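Local coordinates for reducing end xylose-releasing exo-oligoxylanase (Paenibacillus barengoltzii G22, PDB 5YXT), which probably hydrolyses xylo-oligosaccharides as a family 8 glycoside hydrolase, releasing xylose from their reducing ends during xylan breakdown, at residues L16-G21 / E25-R30; E36-G41 / T347-G352. All coordinates share one frame; numbering follows the deposited sequence.

Contact 1: L16-G21 / E25-R30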
loop_
_atom_site.group_PDB
_atom_site.type_symbol
_atom_site.label_atom_id
_atom_site.label_comp_id
_atom_site.label_asym_id
_atom_site.label_seq_id
_atom_site.Cartn_x
_atom_site.Cartn_y
_atom_site.Cartn_z
ATOM N N LEU C 16 17.109 11.976 3.574
ATOM C CA LEU C 16 16.078 11.009 3.213
ATOM C C LEU C 16 16.528 10.114 2.063
ATOM O O LEU C 16 16.243 8.915 2.062
ATOM C CB LEU C 16 14.780 11.735 2.853
ATOM C CG LEU C 16 13.554 10.814 2.853
ATOM C CD1 LEU C 16 13.459 10.088 4.175
ATOM C CD2 LEU C 16 12.239 11.549 2.543
ATOM N N LEU C 17 17.229 10.676 1.073
ATOM C CA LEU C 17 17.700 9.857 -0.044
ATOM C C LEU C 17 18.614 8.739 0.447
ATOM O O LEU C 17 18.481 7.585 0.023
ATOM C CB LEU C 17 18.426 10.730 -1.064
ATOM C CG LEU C 17 17.527 11.679 -1.861
ATOM C CD1 LEU C 17 18.318 12.775 -2.571
ATOM C CD2 LEU C 17 16.700 10.891 -2.844
ATOM N N ALA C 18 19.530 9.061 1.361
ATOM C CA ALA C 18 20.418 8.034 1.895
ATOM C C ALA C 18 19.641 7.021 2.720
ATOM O O ALA C 18 19.906 5.818 2.641
ATOM C CB ALA C 18 21.524 8.675 2.727
ATOM N N GLU C 19 18.689 7.495 3.529
ATOM C CA GLU C 19 17.803 6.591 4.251
ATOM C C GLU C 19 17.156 5.603 3.306
ATOM O O GLU C 19 17.084 4.403 3.596
ATOM C CB GLU C 19 16.726 7.393 4.976
ATOM C CG GLU C 19 17.217 8.295 6.082
ATOM C CD GLU C 19 16.159 8.482 7.155
ATOM O OE1 GLU C 19 14.961 8.384 6.819
ATOM O OE2 GLU C 19 16.524 8.737 8.326
ATOM N N TYR C 20 16.693 6.101 2.166
ATOM C CA TYR C 20 15.953 5.330 1.187
ATOM C C TYR C 20 16.837 4.402 0.365
ATOM O O TYR C 20 16.303 3.577 -0.379
ATOM C CB TYR C 20 15.204 6.284 0.252
ATOM C CG TYR C 20 13.887 6.810 0.794
ATOM C CD1 TYR C 20 13.563 6.699 2.149
ATOM C CD2 TYR C 20 12.971 7.432 -0.052
ATOM C CE1 TYR C 20 12.350 7.180 2.637
ATOM C CE2 TYR C 20 11.759 7.917 0.426
ATOM C CZ TYR C 20 11.454 7.792 1.758
ATOM O OH TYR C 20 10.248 8.284 2.200
ATOM N N GLY C 21 18.162 4.518 0.465
ATOM C CA GLY C 21 19.058 3.568 -0.167
ATOM C C GLY C 21 19.800 4.080 -1.380
ATOM O O GLY C 21 20.499 3.294 -2.031
ATOM N N GLU C 25 27.484 9.063 -1.987
ATOM C CA GLU C 25 28.296 9.671 -3.037
ATOM C C GLU C 25 27.436 10.137 -4.208
ATOM O O GLU C 25 27.588 11.266 -4.687
ATOM N N ALA C 26 26.528 9.280 -4.689
ATOM C CA ALA C 26 25.686 9.673 -5.818
ATOM C C ALA C 26 24.767 10.832 -5.456
ATOM O O ALA C 26 24.439 11.656 -6.316
ATOM C CB ALA C 26 24.853 8.489 -6.312
ATOM N N ILE C 27 24.323 10.898 -4.203
ATOM C CA ILE C 27 23.473 12.006 -3.773
ATOM C C ILE C 27 24.236 13.324 -3.874
ATOM O O ILE C 27 23.748 14.306 -4.451
ATOM C CB ILE C 27 22.951 11.749 -2.348
ATOM C CG1 ILE C 27 21.990 10.561 -2.336
ATOM C CG2 ILE C 27 22.269 12.978 -1.774
ATOM C CD1 ILE C 27 21.905 9.868 -0.997
ATOM N N GLN C 28 25.460 13.351 -3.341
ATOM C CA GLN C 28 26.287 14.550 -3.399
ATOM C C GLN C 28 26.562 14.973 -4.838
ATOM O O GLN C 28 26.551 16.169 -5.152
ATOM C CB GLN C 28 27.604 14.308 -2.655
ATOM C CG GLN C 28 27.523 14.533 -1.157
ATOM C CD GLN C 28 27.125 15.956 -0.809
ATOM O OE1 GLN C 28 26.297 16.185 0.076
ATOM N NE2 GLN C 28 27.710 16.921 -1.511
ATOM N N ARG C 29 26.833 14.008 -5.726
ATOM C CA ARG C 29 27.116 14.350 -7.117
ATOM C C ARG C 29 25.878 14.904 -7.809
ATOM O O ARG C 29 25.974 15.845 -8.595
ATOM C CB ARG C 29 27.647 13.127 -7.869
ATOM N N ARG C 30 24.704 14.339 -7.523
ATOM C CA ARG C 30 23.472 14.862 -8.106
ATOM C C ARG C 30 23.228 16.306 -7.685
ATOM O O ARG C 30 22.872 17.153 -8.513
ATOM C CB ARG C 30 22.292 13.983 -7.708
ATOM C CG ARG C 30 21.011 14.284 -8.474
ATOM C CD ARG C 30 21.160 14.034 -9.973
ATOM N NE ARG C 30 21.077 12.612 -10.281
ATOM C CZ ARG C 30 19.960 11.895 -10.231
ATOM N NH1 ARG C 30 18.815 12.473 -9.894
ATOM N NH2 ARG C 30 19.990 10.598 -10.519
#

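Contact 2: E36-G41 / T347-G352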
loop_
_atom_site.group_PDB
_atom_site.type_symbol
_atom_site.label_atom_id
_atom_site.label_comp_id
_atom_site.label_asym_id
_atom_site.label_seq_id
_atom_site.Cartn_x
_atom_site.Cartn_y
_atom_site.Cartn_z
ATOM N N GLU C 36 25.345 23.139 -10.717
ATOM C CA GLU C 36 26.107 23.653 -11.853
ATOM C C GLU C 36 25.210 23.910 -13.063
ATOM O O GLU C 36 25.336 24.949 -13.717
ATOM C CB GLU C 36 27.251 22.700 -12.177
ATOM C CG GLU C 36 28.240 22.613 -11.003
ATOM C CD GLU C 36 29.492 21.808 -11.289
ATOM O OE1 GLU C 36 29.639 20.710 -10.703
ATOM O OE2 GLU C 36 30.349 22.287 -12.061
ATOM N N GLN C 37 24.265 23.003 -13.342
ATOM C CA GLN C 37 23.362 23.190 -14.479
ATOM C C GLN C 37 22.500 24.436 -14.324
ATOM O O GLN C 37 22.138 25.074 -15.318
ATOM C CB GLN C 37 22.457 21.963 -14.649
ATOM C CG GLN C 37 23.165 20.688 -15.082
ATOM C CD GLN C 37 22.185 19.613 -15.539
ATOM O OE1 GLN C 37 21.780 18.748 -14.764
ATOM N NE2 GLN C 37 21.810 19.661 -16.808
ATOM N N LEU C 38 22.141 24.788 -13.095
ATOM C CA LEU C 38 21.214 25.887 -12.856
ATOM C C LEU C 38 21.913 27.226 -12.676
ATOM O O LEU C 38 21.358 28.269 -13.065
ATOM C CB LEU C 38 20.364 25.587 -11.613
ATOM C CG LEU C 38 19.089 24.758 -11.814
ATOM C CD1 LEU C 38 19.332 23.531 -12.652
ATOM C CD2 LEU C 38 18.442 24.373 -10.475
ATOM N N PHE C 39 23.107 27.222 -12.079
ATOM C CA PHE C 39 23.794 28.458 -11.726
ATOM C C PHE C 39 25.110 28.671 -12.455
ATOM O O PHE C 39 25.605 29.802 -12.463
ATOM C CB PHE C 39 24.055 28.517 -10.205
ATOM C CG PHE C 39 22.813 28.785 -9.399
ATOM C CD1 PHE C 39 21.940 27.754 -9.083
ATOM C CD2 PHE C 39 22.492 30.075 -9.004
ATOM C CE1 PHE C 39 20.768 28.001 -8.375
ATOM C CE2 PHE C 39 21.328 30.330 -8.290
ATOM C CZ PHE C 39 20.463 29.294 -7.977
ATOM N N GLU C 40 25.696 27.637 -13.049
ATOM C CA GLU C 40 26.970 27.781 -13.743
ATOM C C GLU C 40 26.951 27.169 -15.144
ATOM O O GLU C 40 28.012 27.032 -15.760
ATOM C CB GLU C 40 28.101 27.162 -12.912
ATOM C CG GLU C 40 28.355 27.898 -11.603
ATOM C CD GLU C 40 29.010 27.027 -10.557
ATOM O OE1 GLU C 40 29.039 27.437 -9.375
ATOM O OE2 GLU C 40 29.509 25.939 -10.912
ATOM N N GLY C 41 25.783 26.834 -15.670
ATOM C CA GLY C 41 25.653 26.128 -16.935
ATOM C C GLY C 41 25.378 27.059 -18.098
ATOM O O GLY C 41 25.895 28.181 -18.159
ATOM N N THR C 347 14.303 11.759 -12.578
ATOM C CA THR C 347 13.794 12.843 -13.417
ATOM C C THR C 347 14.895 13.874 -13.580
ATOM O O THR C 347 15.394 14.387 -12.567
ATOM C CB THR C 347 12.557 13.486 -12.800
ATOM O OG1 THR C 347 11.524 12.510 -12.680
ATOM C CG2 THR C 347 12.035 14.656 -13.678
ATOM N N PRO C 348 15.321 14.183 -14.803
ATOM C CA PRO C 348 16.368 15.193 -14.996
ATOM C C PRO C 348 15.791 16.596 -14.877
ATOM O O PRO C 348 14.590 16.811 -15.046
ATOM C CB PRO C 348 16.854 14.918 -16.422
ATOM C CG PRO C 348 15.605 14.404 -17.125
ATOM C CD PRO C 348 14.856 13.604 -16.079
ATOM N N VAL C 349 16.676 17.560 -14.584
ATOM C CA VAL C 349 16.244 18.956 -14.548
ATOM C C VAL C 349 15.620 19.337 -15.891
ATOM O O VAL C 349 15.950 18.779 -16.949
ATOM C CB VAL C 349 17.391 19.927 -14.206
ATOM C CG1 VAL C 349 18.039 19.576 -12.871
ATOM C CG2 VAL C 349 18.415 19.976 -15.329
ATOM N N ARG C 350 14.711 20.295 -15.851
ATOM C CA ARG C 350 13.975 20.642 -17.053
ATOM C C ARG C 350 14.806 21.536 -17.967
ATOM O O ARG C 350 15.649 22.317 -17.516
ATOM C CB ARG C 350 12.650 21.321 -16.703
ATOM C CG ARG C 350 11.621 21.176 -17.815
ATOM C CD ARG C 350 10.278 21.782 -17.484
ATOM N NE ARG C 350 9.341 21.634 -18.597
ATOM C CZ ARG C 350 8.101 22.117 -18.618
ATOM N NH1 ARG C 350 7.343 21.929 -19.690
ATOM N NH2 ARG C 350 7.620 22.802 -17.585
ATOM N N THR C 351 14.583 21.384 -19.273
ATOM C CA THR C 351 15.159 22.252 -20.293
ATOM C C THR C 351 14.030 22.893 -21.089
ATOM O O THR C 351 12.856 22.543 -20.936
ATOM C CB THR C 351 16.085 21.474 -21.238
ATOM O OG1 THR C 351 15.308 20.508 -21.956
ATOM C CG2 THR C 351 17.168 20.759 -20.453
ATOM N N GLY C 352 14.386 23.843 -21.946
ATOM C CA GLY C 352 13.378 24.537 -22.723
ATOM C C GLY C 352 12.893 25.804 -22.055
ATOM O O GLY C 352 13.381 26.237 -21.008
HETATM O O HOH W 1 19.287 16.532 -14.024
#

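Contact 1: L16-G21 / E25-R30
L17 is the first residue of helix 16-20 to meet helix 24-40, and its partner is I27. The L17 CB methylene lies 3.6 Å from I27 CD1, while farther out L17 CD1 approaches the branch methyl I27 CG2 at 4.0 Å. CG1 of I27 lies beside its backbone N (chi1 -67°), which leaves CG2 anti to that N, where it meets L17 CD1; the two side chains pass each other at a slant. Leucine suits this place because it is buried and also packs on V341 and W345 of helix 335-345 and on L366 and L369 of helix 355-369. Next comes A18, whose small side chain lets I27 reach the backbone: I27 CD1 lies 3.4 Å from A18 N, with A18 CB a little farther off at 3.9 Å. That amide is hydrogen-bonded to N15 OD1, so the methyl meets a polar group that already has a partner. With CG1, CD1 and CG2 of I27 removed, as by an alanine here, a gap beside L17 and A18 would probably open. At G21 the helix ends in a Schellman motif, with a positive phi of 108° that glycine adopts without strain, and G21 N bonds back to A18 O. Two consecutive helices are thus packed through aliphatic side chains, within the mainly helical (alpha/alpha)6 fold expected of family 8.

Contact 2: E36-G41 / T347-G352
V349 presents its two methyl groups to two successive residues of helix 24-40, Q37 and L38, at a helix-to-loop junction of the (alpha/alpha)6 barrel expected for this family. The valine stands in the irregular connection between helices 335-345 and 355-369, and a beta-branched side chain suits it because its two arms can serve different neighbours. Its CG1 is anti to the carbonyl carbon (chi1 -57°), which puts CG2 in the crowded position between backbone N and carbonyl carbon; this torsion sends CG1 to L38 and CG2 to Q37. The glutamine leaves the helix beside its own backbone N and is extended beyond CG (chi2 -167°), so its carboxamide reaches across to the loop and lies against CG2. The methyl is over one face of the carboxamide, offset from CD past OE1 and NE2, and sits almost equally far from both, 3.6 Å from Q37 OE1 and 3.7 Å from Q37 NE2. Q37 is exposed, and a long residue with a polar end suits this edge of the helix. L38 is the partner of the other methyl: L38 CD1 comes to 4.2 Å from V349 CG1, a looser apolar touch. Its chi2 of 48° helps bring CD1 nearer; the leucine is buried, packing also on I47, L363 and M77, where an apolar residue is in keeping. V349 also packs on N359 and Y362 of helix 355-369 and on T45. No direct hydrogen bond joins the segments, but one water does: it accepts from V349 N at 2.9 Å and donates a weak bond to Q37 OE1 at 3.4 Å.

Contacts 1 and 2 both draw on helix 24-40, the first through its early turns and the second through its last, so their centres lie 19 Å apart although their nearest atoms are only about 5 Å from each other without touching. Contact 1 joins neighbours in sequence, whereas contact 2 brings together segments 306 positions apart at their closest ends and so ties the N-terminal region to a late part of the chain. Helix 355-369 backs both: L366 packs on L17, and L363 packs on L38. The contact centres stand about 23 Å and 19 Å from the chain centre, and neither includes a bound ligand, so both read as structural packing.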